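Local structure of CRISPR-associated protein Cse2 (Thermus thermophilus, 2ZCA) at residues E97-E105 and R143-Y154; W20-R28 and Y38-E46. The protein probably takes part in CRISPR antiviral defence as a small, all-helical Cse2-family (CasB) protein of type I-E systems. All coordinates share one frame; numbering follows the deposited sequence.

Contact 1: E97-E105 and R143-Y154; sequences EKRFLALLE and RHVQARWAREYY
The Phe-100 ring lies between two covers. Tyr-153 takes one face in an offset stack, centroids 4.1 Å apart and planes at 9°, while Leu-104 CG of its own helix sits toward the rim of the opposite face. At its edge are Trp-149 O and Ala-150 CA; the side chain sits as a knob among Trp-149, Ala-150, Tyr-153 and Tyr-154, a knobs-into-holes fit between nearly antiparallel helices (160°). With CG anti to the backbone N (chi1 171°), Phe-100 points across to Tyr-153, and the two side chains run alongside each other pointing opposite ways. The Tyr-153 CD1 atom in turn stands over the centre of the Tyr-154 ring. At the edge of that ring Tyr-154 OH donates to Glu-97 OE1 (2.6 Å), meeting the lone pair of that oxygen that points away from OE2 (anti), and the extended glutamate chain crosses both tyrosines at about a right angle. A water 2.7 Å from Tyr-153 OH links weakly to Glu-97 OE2. At the other end, Leu-103 CD2 meets the indole edge of Trp-149 at CZ3 (3.6 Å), and Leu-104 CD2 packs on Trp-149 CB (3.5 Å). Leu-104 O, near the end of its helix, takes Arg-143 NH2 at 2.9 Å from above the carbonyl plane, and a second water joins it to Gln-146 NE2, which also bonds Trp-138 O. Trp-149 NE1 is held by Asp-134 of helix 128-136, whereas Phe-100 and Tyr-153 also rest on helix 82-90 and Leu-103 on helix 111-121.

Contact 2: W20-R28 and Y38-E46; sequences WTAARAAFR and YPRAMPYVE
Tyr-44 lays its ring flat on the backbone of helix 20-28: Ala-23 CA stands 3.8 Å from the centroid of the Tyr-44 ring, almost on the ring normal, a CH-pi contact over the face. Ala-23 CB touches the same ring at CD1 (3.7 Å), Ala-22 CB meets Tyr-44 OH at 3.3 Å, and Ala-26 CB approaches CE2. With CG anti to its own carbonyl carbon (chi1 -59°), the tyrosine enters a hole bounded by Ala-22, Ala-23, Ala-26 and Phe-27. The Phe-27 ring presents its face to the edge of Tyr-44, an edge-to-face pair with planes at 72°; its CZ reaches Tyr-44 CB at 3.5 Å and its CE1 reaches Val-45 CG2 at 3.6 Å. This is knobs-into-holes packing at a steep crossing, the short helix axes crossing at -99°, and the small alanines let a bulky ring approach the helix backbone. Further along, Ala-26 CB sits 3.5 Å from Arg-40 O, and Ala-26 CA lies 5.0 Å from Ala-41 CA. The carbonyl O of Ala-26 lies 3.5 Å from Tyr-38 CE2. The 3-10 segment 39-41 runs on into the following helix. Beyond the first shell, Trp-10 NE1 donates to Tyr-44 O, Phe-27 is backed by Leu-11 and Leu-14 of helix 3-15 and by Ala-70 of helix 56-71, and Tyr-63 of the latter helix touches Val-45 and bonds Glu-46.

Overall arrangement
Along the chain contact 2 is complete before the first segment of contact 1 begins. The two lie on opposite flanks of the molecule, centres 30 Å apart and nearest atoms about 16 Å, and do not touch. Contact 2 joins helices 20-29 and 42-49, beside helices 3-15 and 56-71; contact 1 joins helices 96-104 and 144-155, with helices 82-90, 111-121 and 128-136 around it. No helix is shared. Both belong to the Cse2 family region of an all-helical chain without strands, and each joins two helices on its own side of the chain, one pair steeply crossed, the other nearly antiparallel.

Contact 1: E97-E105 and R143-Y154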
# COMPACT_ATOMS: atom_id res chain seq x y z
N GLU A 97 -13.11 -1.28 -13.45
CA GLU A 97 -14.05 -0.82 -12.43
C GLU A 97 -14.53 -1.96 -11.55
O GLU A 97 -14.73 -1.77 -10.34
CB GLU A 97 -15.25 -0.13 -13.07
CG GLU A 97 -16.11 0.56 -12.02
CD GLU A 97 -17.27 1.32 -12.60
OE1 GLU A 97 -18.04 1.89 -11.81
OE2 GLU A 97 -17.43 1.33 -13.84
N LYS A 98 -14.73 -3.14 -12.13
CA LYS A 98 -15.17 -4.29 -11.36
C LYS A 98 -14.08 -4.71 -10.37
O LYS A 98 -14.37 -5.19 -9.28
CB LYS A 98 -15.52 -5.46 -12.28
CG LYS A 98 -16.76 -5.22 -13.13
CD LYS A 98 -17.07 -6.43 -14.01
CE LYS A 98 -18.32 -6.20 -14.85
NZ LYS A 98 -19.52 -5.94 -14.00
N ARG A 99 -12.82 -4.53 -10.77
CA ARG A 99 -11.72 -4.87 -9.87
C ARG A 99 -11.70 -3.87 -8.73
O ARG A 99 -11.45 -4.22 -7.58
CB ARG A 99 -10.38 -4.83 -10.61
CG ARG A 99 -10.15 -6.00 -11.54
CD ARG A 99 -8.67 -6.16 -11.86
NE ARG A 99 -8.40 -7.32 -12.71
CZ ARG A 99 -8.72 -7.40 -13.99
NH1 ARG A 99 -9.33 -6.37 -14.59
NH2 ARG A 99 -8.45 -8.50 -14.68
N PHE A 100 -11.97 -2.61 -9.06
CA PHE A 100 -12.00 -1.56 -8.05
C PHE A 100 -13.10 -1.85 -7.02
O PHE A 100 -12.86 -1.79 -5.82
CB PHE A 100 -12.26 -0.19 -8.71
CG PHE A 100 -12.53 0.91 -7.72
CD1 PHE A 100 -11.54 1.32 -6.82
CD2 PHE A 100 -13.77 1.54 -7.68
CE1 PHE A 100 -11.79 2.32 -5.89
CE2 PHE A 100 -14.03 2.55 -6.76
CZ PHE A 100 -13.04 2.94 -5.86
N LEU A 101 -14.29 -2.18 -7.49
CA LEU A 101 -15.38 -2.48 -6.55
C LEU A 101 -15.06 -3.69 -5.68
O LEU A 101 -15.39 -3.70 -4.49
CB LEU A 101 -16.69 -2.69 -7.30
CG LEU A 101 -17.21 -1.41 -7.97
CD1 LEU A 101 -18.49 -1.70 -8.74
CD2 LEU A 101 -17.45 -0.34 -6.91
N ALA A 102 -14.43 -4.71 -6.26
CA ALA A 102 -14.07 -5.91 -5.50
C ALA A 102 -13.02 -5.56 -4.45
O ALA A 102 -12.96 -6.19 -3.39
CB ALA A 102 -13.54 -6.98 -6.44
N LEU A 103 -12.20 -4.57 -4.76
CA LEU A 103 -11.17 -4.13 -3.82
C LEU A 103 -11.86 -3.49 -2.62
O LEU A 103 -11.54 -3.79 -1.47
CB LEU A 103 -10.24 -3.12 -4.51
CG LEU A 103 -9.13 -2.52 -3.64
CD1 LEU A 103 -8.31 -3.63 -3.01
CD2 LEU A 103 -8.26 -1.61 -4.50
N LEU A 104 -12.82 -2.61 -2.88
CA LEU A 104 -13.55 -1.97 -1.80
C LEU A 104 -14.30 -3.00 -0.95
O LEU A 104 -14.51 -2.80 0.25
CB LEU A 104 -14.56 -0.96 -2.35
CG LEU A 104 -14.03 0.21 -3.19
CD1 LEU A 104 -15.20 1.10 -3.60
CD2 LEU A 104 -13.02 1.01 -2.37
N GLU A 105 -14.69 -4.11 -1.56
CA GLU A 105 -15.44 -5.16 -0.87
C GLU A 105 -14.57 -6.23 -0.21
O GLU A 105 -15.09 -7.12 0.47
CB GLU A 105 -16.40 -5.84 -1.86
CG GLU A 105 -17.40 -4.88 -2.49
CD GLU A 105 -17.90 -5.34 -3.85
OE1 GLU A 105 -17.47 -6.42 -4.33
OE2 GLU A 105 -18.72 -4.61 -4.45
N ARG A 143 -16.53 1.47 7.59
CA ARG A 143 -16.01 1.35 6.23
C ARG A 143 -15.90 2.75 5.63
O ARG A 143 -16.24 2.97 4.46
CB ARG A 143 -16.91 0.45 5.37
CG ARG A 143 -17.00 -0.98 5.90
CD ARG A 143 -17.84 -1.90 5.02
NE ARG A 143 -17.22 -2.16 3.72
CZ ARG A 143 -17.58 -1.58 2.58
NH1 ARG A 143 -18.58 -0.70 2.58
NH2 ARG A 143 -16.96 -1.87 1.45
N HIS A 144 -15.42 3.71 6.42
CA HIS A 144 -15.31 5.08 5.94
C HIS A 144 -14.23 5.24 4.87
O HIS A 144 -14.39 6.05 3.96
CB HIS A 144 -15.08 6.05 7.10
CG HIS A 144 -13.77 5.87 7.81
ND1 HIS A 144 -12.64 6.58 7.46
CD2 HIS A 144 -13.42 5.09 8.85
CE1 HIS A 144 -11.65 6.24 8.26
NE2 HIS A 144 -12.10 5.34 9.12
N VAL A 145 -13.15 4.49 4.98
CA VAL A 145 -12.09 4.58 3.98
C VAL A 145 -12.63 4.12 2.63
O VAL A 145 -12.40 4.77 1.60
CB VAL A 145 -10.88 3.69 4.34
CG1 VAL A 145 -9.85 3.75 3.21
CG2 VAL A 145 -10.25 4.15 5.64
N GLN A 146 -13.35 3.01 2.63
CA GLN A 146 -13.92 2.48 1.40
C GLN A 146 -14.86 3.47 0.73
O GLN A 146 -14.85 3.64 -0.49
CB GLN A 146 -14.66 1.16 1.67
CG GLN A 146 -13.74 0.01 2.03
CD GLN A 146 -13.36 -0.05 3.50
OE1 GLN A 146 -13.47 0.94 4.23
NE2 GLN A 146 -12.90 -1.21 3.94
N ALA A 147 -15.68 4.14 1.54
CA ALA A 147 -16.61 5.12 0.99
C ALA A 147 -15.84 6.29 0.39
O ALA A 147 -16.23 6.83 -0.65
CB ALA A 147 -17.56 5.62 2.08
N ARG A 148 -14.74 6.68 1.03
CA ARG A 148 -13.94 7.80 0.52
C ARG A 148 -13.24 7.41 -0.78
O ARG A 148 -13.06 8.25 -1.67
CB ARG A 148 -12.90 8.25 1.55
CG ARG A 148 -12.46 9.71 1.37
CD ARG A 148 -11.12 9.99 2.03
NE ARG A 148 -10.02 9.45 1.24
CZ ARG A 148 -9.12 8.58 1.70
NH1 ARG A 148 -8.15 8.15 0.91
NH2 ARG A 148 -9.19 8.15 2.96
N TRP A 149 -12.83 6.15 -0.89
CA TRP A 149 -12.18 5.70 -2.12
C TRP A 149 -13.19 5.80 -3.25
O TRP A 149 -12.86 6.23 -4.36
CB TRP A 149 -11.69 4.26 -1.97
CG TRP A 149 -10.36 4.16 -1.28
CD1 TRP A 149 -9.86 4.99 -0.32
CD2 TRP A 149 -9.37 3.14 -1.48
NE1 TRP A 149 -8.62 4.56 0.09
CE2 TRP A 149 -8.29 3.43 -0.61
CE3 TRP A 149 -9.28 2.02 -2.32
CZ2 TRP A 149 -7.14 2.63 -0.55
CZ3 TRP A 149 -8.13 1.23 -2.25
CH2 TRP A 149 -7.08 1.54 -1.37
N ALA A 150 -14.43 5.41 -2.96
CA ALA A 150 -15.48 5.49 -3.96
C ALA A 150 -15.66 6.94 -4.39
O ALA A 150 -15.86 7.23 -5.57
CB ALA A 150 -16.78 4.93 -3.40
N ARG A 151 -15.59 7.85 -3.42
CA ARG A 151 -15.72 9.28 -3.69
C ARG A 151 -14.59 9.77 -4.60
O ARG A 151 -14.82 10.54 -5.53
CB ARG A 151 -15.68 10.07 -2.37
CG ARG A 151 -15.98 11.57 -2.52
CD ARG A 151 -15.72 12.32 -1.21
NE ARG A 151 -14.29 12.48 -0.95
CZ ARG A 151 -13.77 12.82 0.23
NH1 ARG A 151 -14.57 13.02 1.27
NH2 ARG A 151 -12.46 12.95 0.37
N GLU A 152 -13.37 9.32 -4.32
CA GLU A 152 -12.22 9.71 -5.13
C GLU A 152 -12.31 9.15 -6.54
O GLU A 152 -11.99 9.84 -7.52
CB GLU A 152 -10.92 9.23 -4.47
CG GLU A 152 -10.77 9.64 -3.01
CD GLU A 152 -9.47 9.14 -2.39
OE1 GLU A 152 -8.94 8.11 -2.86
OE2 GLU A 152 -9.00 9.77 -1.42
N TYR A 153 -12.75 7.90 -6.66
CA TYR A 153 -12.86 7.25 -7.96
C TYR A 153 -13.93 7.91 -8.83
O TYR A 153 -13.64 8.38 -9.94
CB TYR A 153 -13.19 5.77 -7.77
CG TYR A 153 -13.23 4.96 -9.04
CD1 TYR A 153 -14.37 4.96 -9.85
CD2 TYR A 153 -12.15 4.17 -9.42
CE1 TYR A 153 -14.42 4.19 -11.02
CE2 TYR A 153 -12.19 3.39 -10.59
CZ TYR A 153 -13.33 3.41 -11.37
OH TYR A 153 -13.39 2.64 -12.51
N TYR A 154 -15.16 7.96 -8.34
CA TYR A 154 -16.24 8.56 -9.12
C TYR A 154 -16.11 10.08 -9.22
O TYR A 154 -16.71 10.71 -10.09
CB TYR A 154 -17.58 8.15 -8.53
CG TYR A 154 -17.82 6.67 -8.71
CD1 TYR A 154 -18.02 6.13 -9.98
CD2 TYR A 154 -17.73 5.80 -7.63
CE1 TYR A 154 -18.12 4.75 -10.17
CE2 TYR A 154 -17.83 4.42 -7.80
CZ TYR A 154 -18.02 3.90 -9.08
OH TYR A 154 -18.09 2.54 -9.26
O HOH W 1 -14.91 3.62 -14.45
O HOH W 2 -13.84 -3.88 2.56

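Contact 2: W20-R28 and Y38-E46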
# COMPACT_ATOMS: atom_id res chain seq x y z
N TRP A 20 19.58 0.14 0.08
CA TRP A 20 18.35 0.10 -0.69
C TRP A 20 18.23 -1.12 -1.59
O TRP A 20 17.21 -1.80 -1.58
CB TRP A 20 18.19 1.37 -1.55
CG TRP A 20 16.98 1.33 -2.46
CD1 TRP A 20 16.98 1.47 -3.82
CD2 TRP A 20 15.62 1.10 -2.08
NE1 TRP A 20 15.70 1.34 -4.31
CE2 TRP A 20 14.84 1.11 -3.26
CE3 TRP A 20 14.97 0.89 -0.85
CZ2 TRP A 20 13.45 0.92 -3.25
CZ3 TRP A 20 13.59 0.69 -0.84
CH2 TRP A 20 12.85 0.71 -2.04
N THR A 21 19.27 -1.41 -2.37
CA THR A 21 19.24 -2.56 -3.27
C THR A 21 18.79 -3.82 -2.56
O THR A 21 17.93 -4.55 -3.06
CB THR A 21 20.62 -2.81 -3.91
OG1 THR A 21 20.97 -1.70 -4.75
CG2 THR A 21 20.60 -4.08 -4.75
N ALA A 22 19.35 -4.07 -1.38
CA ALA A 22 19.00 -5.24 -0.59
C ALA A 22 17.59 -5.10 -0.02
O ALA A 22 16.84 -6.08 0.05
CB ALA A 22 20.01 -5.43 0.54
N ALA A 23 17.23 -3.89 0.40
CA ALA A 23 15.91 -3.65 0.96
C ALA A 23 14.83 -3.87 -0.10
O ALA A 23 13.85 -4.57 0.14
CB ALA A 23 15.82 -2.22 1.50
N ARG A 24 15.02 -3.28 -1.28
CA ARG A 24 14.06 -3.43 -2.36
C ARG A 24 13.92 -4.90 -2.72
O ARG A 24 12.82 -5.38 -2.97
CB ARG A 24 14.49 -2.64 -3.60
CG ARG A 24 13.46 -2.70 -4.74
CD ARG A 24 14.00 -2.09 -6.03
NE ARG A 24 12.94 -1.87 -7.02
CZ ARG A 24 12.29 -2.84 -7.67
NH1 ARG A 24 12.57 -4.11 -7.44
NH2 ARG A 24 11.34 -2.52 -8.55
N ALA A 25 15.05 -5.61 -2.76
CA ALA A 25 15.03 -7.03 -3.09
C ALA A 25 14.16 -7.80 -2.10
O ALA A 25 13.38 -8.67 -2.50
CB ALA A 25 16.46 -7.59 -3.09
N ALA A 26 14.29 -7.47 -0.82
CA ALA A 26 13.51 -8.15 0.21
C ALA A 26 12.04 -7.75 0.12
O ALA A 26 11.16 -8.61 0.20
CB ALA A 26 14.06 -7.83 1.59
N PHE A 27 11.78 -6.46 -0.03
CA PHE A 27 10.40 -5.98 -0.12
C PHE A 27 9.72 -6.54 -1.37
O PHE A 27 8.57 -6.99 -1.31
CB PHE A 27 10.35 -4.45 -0.18
CG PHE A 27 10.75 -3.76 1.10
CD1 PHE A 27 10.58 -4.38 2.33
CD2 PHE A 27 11.25 -2.46 1.07
CE1 PHE A 27 10.91 -3.71 3.52
CE2 PHE A 27 11.57 -1.78 2.25
CZ PHE A 27 11.40 -2.41 3.47
N ARG A 28 10.42 -6.51 -2.50
CA ARG A 28 9.84 -7.01 -3.74
C ARG A 28 9.53 -8.49 -3.65
O ARG A 28 8.45 -8.93 -4.04
CB ARG A 28 10.80 -6.74 -4.91
CG ARG A 28 10.27 -7.23 -6.25
CD ARG A 28 9.00 -6.48 -6.68
NE ARG A 28 8.46 -7.01 -7.93
CZ ARG A 28 7.85 -8.19 -8.05
NH1 ARG A 28 7.69 -8.97 -6.99
NH2 ARG A 28 7.42 -8.59 -9.23
N TYR A 38 7.62 -12.71 5.68
CA TYR A 38 8.84 -12.92 4.90
C TYR A 38 10.00 -12.41 5.76
O TYR A 38 10.21 -11.21 5.90
CB TYR A 38 8.77 -12.14 3.57
CG TYR A 38 9.94 -12.43 2.65
CD1 TYR A 38 10.14 -13.71 2.14
CD2 TYR A 38 10.87 -11.44 2.34
CE1 TYR A 38 11.26 -14.00 1.34
CE2 TYR A 38 11.99 -11.72 1.55
CZ TYR A 38 12.17 -13.00 1.06
OH TYR A 38 13.28 -13.28 0.28
N PRO A 39 10.76 -13.34 6.36
CA PRO A 39 11.90 -13.00 7.22
C PRO A 39 12.87 -11.93 6.75
O PRO A 39 13.19 -11.02 7.52
CB PRO A 39 12.59 -14.35 7.43
CG PRO A 39 11.43 -15.29 7.44
CD PRO A 39 10.62 -14.81 6.26
N ARG A 40 13.34 -12.01 5.51
CA ARG A 40 14.32 -11.03 5.04
C ARG A 40 13.86 -9.57 4.99
O ARG A 40 14.68 -8.66 4.95
CB ARG A 40 14.87 -11.46 3.68
CG ARG A 40 15.64 -12.78 3.73
CD ARG A 40 16.80 -12.76 4.72
NE ARG A 40 17.38 -14.08 4.92
CZ ARG A 40 18.43 -14.36 5.70
NH1 ARG A 40 19.03 -13.39 6.38
NH2 ARG A 40 18.87 -15.60 5.81
N ALA A 41 12.55 -9.34 5.00
CA ALA A 41 12.05 -7.97 4.97
C ALA A 41 12.01 -7.37 6.37
O ALA A 41 12.04 -6.15 6.53
CB ALA A 41 10.65 -7.93 4.35
N MSE A 42 11.96 -8.23 7.38
CA MSE A 42 11.86 -7.78 8.77
C MSE A 42 12.92 -6.80 9.27
O MSE A 42 12.60 -5.83 9.96
CB MSE A 42 11.76 -9.00 9.69
CG MSE A 42 10.49 -9.81 9.42
SE MSE A 42 10.22 -11.32 10.59
CE MSE A 42 8.73 -12.15 9.68
N PRO A 43 14.20 -7.02 8.93
CA PRO A 43 15.23 -6.08 9.40
C PRO A 43 15.03 -4.65 8.88
O PRO A 43 15.57 -3.70 9.44
CB PRO A 43 16.52 -6.70 8.87
CG PRO A 43 16.22 -8.16 8.89
CD PRO A 43 14.82 -8.21 8.31
N TYR A 44 14.26 -4.51 7.81
CA TYR A 44 14.03 -3.21 7.19
C TYR A 44 12.75 -2.52 7.66
O TYR A 44 12.53 -1.34 7.36
CB TYR A 44 13.98 -3.36 5.67
CG TYR A 44 15.25 -3.93 5.09
CD1 TYR A 44 16.41 -3.15 5.00
CD2 TYR A 44 15.31 -5.25 4.66
CE1 TYR A 44 17.59 -3.69 4.49
CE2 TYR A 44 16.49 -5.80 4.16
CZ TYR A 44 17.62 -5.01 4.08
OH TYR A 44 18.79 -5.55 3.58
N VAL A 45 11.92 -3.24 8.40
CA VAL A 45 10.67 -2.68 8.89
C VAL A 45 10.55 -2.63 10.41
O VAL A 45 10.03 -1.66 10.97
CB VAL A 45 9.48 -3.48 8.32
CG1 VAL A 45 8.16 -2.95 8.87
CG2 VAL A 45 9.48 -3.40 6.79
N GLU A 46 11.05 -3.66 11.09
CA GLU A 46 10.95 -3.72 12.54
C GLU A 46 11.57 -2.53 13.28
O GLU A 46 11.02 -2.05 14.27
CB GLU A 46 11.53 -5.03 13.07
CG GLU A 46 10.67 -6.26 12.73
CD GLU A 46 9.23 -6.14 13.22
OE1 GLU A 46 9.02 -5.61 14.33
OE2 GLU A 46 8.31 -6.58 12.50